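Local coordinates for protein polyketide synthase PksL (Bacillus subtilis, PDB 5E1V) that probably dehydrates beta-hydroxyacyl intermediates during bacillaene assembly, through the monomeric dehydratase domain of a trans-AT polyketide synthase split module, at residues Glu66-Gln76 and Ile87-Asp96. Sequence-based numbering, arbitrary orientation.
Sequences EQDAVIVLNIQ and ITAKGIEKRD
R95 lays its guanidinium over A69, whose CB sits 3.8 Å above the centre of one face; a methyl is small enough to let the flat group settle there. At the edge of that plane, R95 NH1 gives a charged hydrogen bond, 3.3 Å long, to E66 OE2, which accepts it through its anti lone pair, with the carboxylate turned 74° from the guanidinium. R95 NH1 also forms a salt bridge to E93 OE2, 3.4 Å away, and a water links that oxygen to E66 N. Were R95 an alanine, the carboxylates of E66 and E93 would probably lose the cation they share, and the A69 methyl its flat cover.

Beyond the type II' turn E66-A69, strands 70-76 and 87-94 pair antiparallel through eight backbone hydrogen bonds. I71, with CG1 anti to its carbonyl carbon (chi1 -78°), brings CD1 within 3.6 Å of E93 CG, using the acid's aliphatic part. G91 suits its place opposite L73, since a CB there would collide with I71 CG2. Further along, A89 CB fits against L73 CD1 and I75 CG1, and I75 lies alongside I87.

This hairpin of the hotdog-family domain is flanked by strands 4-11 and 104-112, while helix 34-44 packs on I75 and I87.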
loop_
_atom_site.group_PDB
_atom_site.type_symbol
_atom_site.label_atom_id
_atom_site.label_comp_id
_atom_site.label_asym_id
_atom_site.label_seq_id
_atom_site.Cartn_x
_atom_site.Cartn_y
_atom_site.Cartn_z
ATOM N N GLU A 66 -18.993 1.042 -7.870
ATOM C CA GLU A 66 -19.456 0.199 -8.963
ATOM C C GLU A 66 -20.077 1.018 -10.091
ATOM O O GLU A 66 -20.524 2.178 -9.914
ATOM C CB GLU A 66 -20.425 -0.873 -8.440
ATOM C CG GLU A 66 -21.713 -0.250 -7.970
ATOM C CD GLU A 66 -22.814 -1.260 -7.662
ATOM O OE1 GLU A 66 -22.632 -2.476 -7.864
ATOM O OE2 GLU A 66 -23.862 -0.799 -7.198
ATOM N N GLN A 67 -20.129 0.373 -11.241
ATOM C CA GLN A 67 -20.752 0.908 -12.419
ATOM C C GLN A 67 -20.155 2.304 -12.641
ATOM O O GLN A 67 -18.906 2.426 -12.652
ATOM C CB GLN A 67 -22.280 0.915 -12.268
ATOM C CG GLN A 67 -22.953 -0.438 -12.091
ATOM C CD GLN A 67 -24.456 -0.226 -11.808
ATOM O OE1 GLN A 67 -24.845 0.675 -11.048
ATOM N NE2 GLN A 67 -25.297 -0.996 -12.455
ATOM N N ASP A 68 -21.012 3.306 -12.739
ATOM C CA ASP A 68 -20.629 4.701 -12.965
ATOM C C ASP A 68 -20.616 5.541 -11.706
ATOM O O ASP A 68 -20.530 6.753 -11.804
ATOM C CB ASP A 68 -21.527 5.414 -14.005
ATOM C CG ASP A 68 -23.023 5.400 -13.652
ATOM O OD1 ASP A 68 -23.456 4.546 -12.928
ATOM O OD2 ASP A 68 -23.788 6.207 -14.193
ATOM N N ALA A 69 -20.710 4.915 -10.526
ATOM C CA ALA A 69 -20.799 5.675 -9.259
ATOM C C ALA A 69 -19.426 6.356 -9.009
ATOM O O ALA A 69 -18.375 5.840 -9.420
ATOM C CB ALA A 69 -21.148 4.755 -8.099
ATOM N N VAL A 70 -19.449 7.560 -8.455
ATOM C CA VAL A 70 -18.167 8.304 -8.210
ATOM C C VAL A 70 -18.098 8.528 -6.721
ATOM O O VAL A 70 -19.137 8.898 -6.162
ATOM C CB VAL A 70 -18.153 9.688 -8.886
ATOM C CG1 VAL A 70 -16.920 10.494 -8.460
ATOM C CG2 VAL A 70 -18.186 9.592 -10.397
ATOM N N ILE A 71 -16.951 8.296 -6.069
ATOM C CA ILE A 71 -16.801 8.654 -4.688
ATOM C C ILE A 71 -15.941 9.946 -4.650
ATOM O O ILE A 71 -14.787 9.988 -5.078
ATOM C CB ILE A 71 -16.203 7.533 -3.781
ATOM C CG1 ILE A 71 -17.223 6.431 -3.399
ATOM C CG2 ILE A 71 -15.678 8.145 -2.458
ATOM C CD1 ILE A 71 -18.089 5.887 -4.491
ATOM N N VAL A 72 -16.533 11.004 -4.120
ATOM C CA VAL A 72 -15.836 12.258 -4.021
ATOM C C VAL A 72 -15.217 12.269 -2.634
ATOM O O VAL A 72 -15.942 12.374 -1.645
ATOM C CB VAL A 72 -16.782 13.411 -4.232
ATOM C CG1 VAL A 72 -16.017 14.715 -4.073
ATOM C CG2 VAL A 72 -17.442 13.290 -5.631
ATOM N N LEU A 73 -13.900 12.088 -2.573
ATOM C CA LEU A 73 -13.168 11.890 -1.334
ATOM C C LEU A 73 -12.470 13.189 -0.928
ATOM O O LEU A 73 -11.593 13.690 -1.626
ATOM C CB LEU A 73 -12.169 10.709 -1.456
ATOM C CG LEU A 73 -11.460 10.173 -0.176
ATOM C CD1 LEU A 73 -12.423 9.482 0.758
ATOM C CD2 LEU A 73 -10.318 9.177 -0.456
ATOM N N ASN A 74 -12.879 13.709 0.215
ATOM C CA ASN A 74 -12.352 14.928 0.755
ATOM C C ASN A 74 -11.306 14.539 1.753
ATOM O O ASN A 74 -11.624 13.796 2.709
ATOM C CB ASN A 74 -13.510 15.690 1.384
ATOM C CG ASN A 74 -14.116 16.677 0.429
ATOM O OD1 ASN A 74 -13.707 16.784 -0.725
ATOM N ND2 ASN A 74 -15.057 17.463 0.926
ATOM N N ILE A 75 -10.041 14.923 1.488
ATOM C CA ILE A 75 -8.932 14.673 2.430
ATOM C C ILE A 75 -8.577 15.996 3.111
ATOM O O ILE A 75 -8.205 16.940 2.431
ATOM C CB ILE A 75 -7.737 13.992 1.770
ATOM C CG1 ILE A 75 -8.212 12.698 1.125
ATOM C CG2 ILE A 75 -6.650 13.600 2.752
ATOM C CD1 ILE A 75 -7.325 12.277 0.028
ATOM N N GLN A 76 -8.771 16.071 4.432
ATOM C CA GLN A 76 -8.334 17.273 5.190
ATOM C C GLN A 76 -7.166 16.903 6.131
ATOM O O GLN A 76 -7.244 15.879 6.864
ATOM C CB GLN A 76 -9.465 17.809 6.004
ATOM C CG GLN A 76 -10.699 18.105 5.194
ATOM C CD GLN A 76 -11.668 19.001 5.945
ATOM O OE1 GLN A 76 -11.287 19.712 6.887
ATOM N NE2 GLN A 76 -12.912 18.975 5.533
ATOM N N ILE A 87 -5.070 13.755 9.695
ATOM C CA ILE A 87 -5.644 13.557 8.357
ATOM C C ILE A 87 -6.954 12.787 8.497
ATOM O O ILE A 87 -7.041 11.799 9.188
ATOM C CB ILE A 87 -4.641 12.707 7.519
ATOM C CG1 ILE A 87 -3.281 13.385 7.366
ATOM C CG2 ILE A 87 -5.185 12.444 6.110
ATOM C CD1 ILE A 87 -2.208 12.367 7.113
ATOM N N THR A 88 -7.982 13.218 7.799
ATOM C CA THR A 88 -9.222 12.435 7.744
ATOM C C THR A 88 -9.705 12.377 6.260
ATOM O O THR A 88 -9.539 13.355 5.498
ATOM C CB THR A 88 -10.297 13.168 8.580
ATOM O OG1 THR A 88 -10.472 14.430 7.918
ATOM C CG2 THR A 88 -9.856 13.442 9.977
ATOM N N ALA A 89 -10.204 11.221 5.805
ATOM C CA ALA A 89 -10.654 11.162 4.454
ATOM C C ALA A 89 -12.105 10.667 4.514
ATOM O O ALA A 89 -12.382 9.592 4.969
ATOM C CB ALA A 89 -9.830 10.247 3.635
ATOM N N LYS A 90 -12.995 11.516 4.090
ATOM C CA LYS A 90 -14.407 11.180 4.141
ATOM C C LYS A 90 -14.984 11.421 2.745
ATOM O O LYS A 90 -14.646 12.389 2.078
ATOM C CB LYS A 90 -15.100 12.033 5.201
ATOM C CG LYS A 90 -14.635 13.450 5.224
ATOM C CD LYS A 90 -15.279 14.235 6.376
ATOM C CE LYS A 90 -14.542 14.072 7.677
ATOM N NZ LYS A 90 -13.875 15.350 8.022
ATOM N N GLY A 91 -15.865 10.534 2.319
ATOM C CA GLY A 91 -16.357 10.589 1.012
ATOM C C GLY A 91 -17.890 10.475 0.887
ATOM O O GLY A 91 -18.584 9.898 1.716
ATOM N N ILE A 92 -18.352 11.035 -0.188
ATOM C CA ILE A 92 -19.757 10.973 -0.606
ATOM C C ILE A 92 -19.879 10.322 -1.979
ATOM O O ILE A 92 -19.216 10.735 -2.908
ATOM C CB ILE A 92 -20.278 12.430 -0.746
ATOM C CG1 ILE A 92 -20.092 13.160 0.592
ATOM C CG2 ILE A 92 -21.713 12.401 -1.241
ATOM C CD1 ILE A 92 -20.314 14.677 0.615
ATOM N N GLU A 93 -20.775 9.363 -2.122
ATOM C CA GLU A 93 -21.012 8.735 -3.394
ATOM C C GLU A 93 -22.046 9.457 -4.283
ATOM O O GLU A 93 -23.162 9.678 -3.865
ATOM C CB GLU A 93 -21.458 7.296 -3.168
ATOM C CG GLU A 93 -21.653 6.556 -4.509
ATOM C CD GLU A 93 -22.816 5.590 -4.544
ATOM O OE1 GLU A 93 -23.967 6.051 -4.547
ATOM O OE2 GLU A 93 -22.595 4.371 -4.663
ATOM N N LYS A 94 -21.660 9.792 -5.510
ATOM C CA LYS A 94 -22.490 10.535 -6.440
ATOM C C LYS A 94 -22.834 9.597 -7.557
ATOM O O LYS A 94 -21.995 8.876 -8.105
ATOM C CB LYS A 94 -21.800 11.790 -6.957
ATOM C CG LYS A 94 -21.785 12.927 -5.946
ATOM C CD LYS A 94 -21.193 14.218 -6.517
ATOM C CE LYS A 94 -20.752 15.153 -5.394
ATOM N NZ LYS A 94 -20.162 16.418 -5.916
ATOM N N ARG A 95 -24.109 9.552 -7.878
ATOM C CA ARG A 95 -24.508 8.693 -8.946
ATOM C C ARG A 95 -25.814 9.198 -9.499
ATOM O O ARG A 95 -26.329 10.259 -9.112
ATOM C CB ARG A 95 -24.673 7.276 -8.429
ATOM C CG ARG A 95 -24.352 6.188 -9.449
ATOM C CD ARG A 95 -25.308 5.028 -9.302
ATOM N NE ARG A 95 -25.011 4.279 -8.082
ATOM C CZ ARG A 95 -24.543 3.027 -8.034
ATOM N NH1 ARG A 95 -24.301 2.437 -6.851
ATOM N NH2 ARG A 95 -24.317 2.362 -9.143
ATOM N N ASP A 96 -26.321 8.407 -10.417
ATOM C CA ASP A 96 -27.652 8.547 -10.988
ATOM C C ASP A 96 -27.745 7.269 -11.856
ATOM O O ASP A 96 -27.078 7.249 -12.888
ATOM C CB ASP A 96 -27.713 9.810 -11.846
ATOM C CG ASP A 96 -28.014 11.100 -11.022
ATOM O OD1 ASP A 96 -27.241 12.068 -11.150
ATOM O OD2 ASP A 96 -28.968 11.151 -10.213
HETATM O O HOH W 1 -20.166 2.767 -5.475
#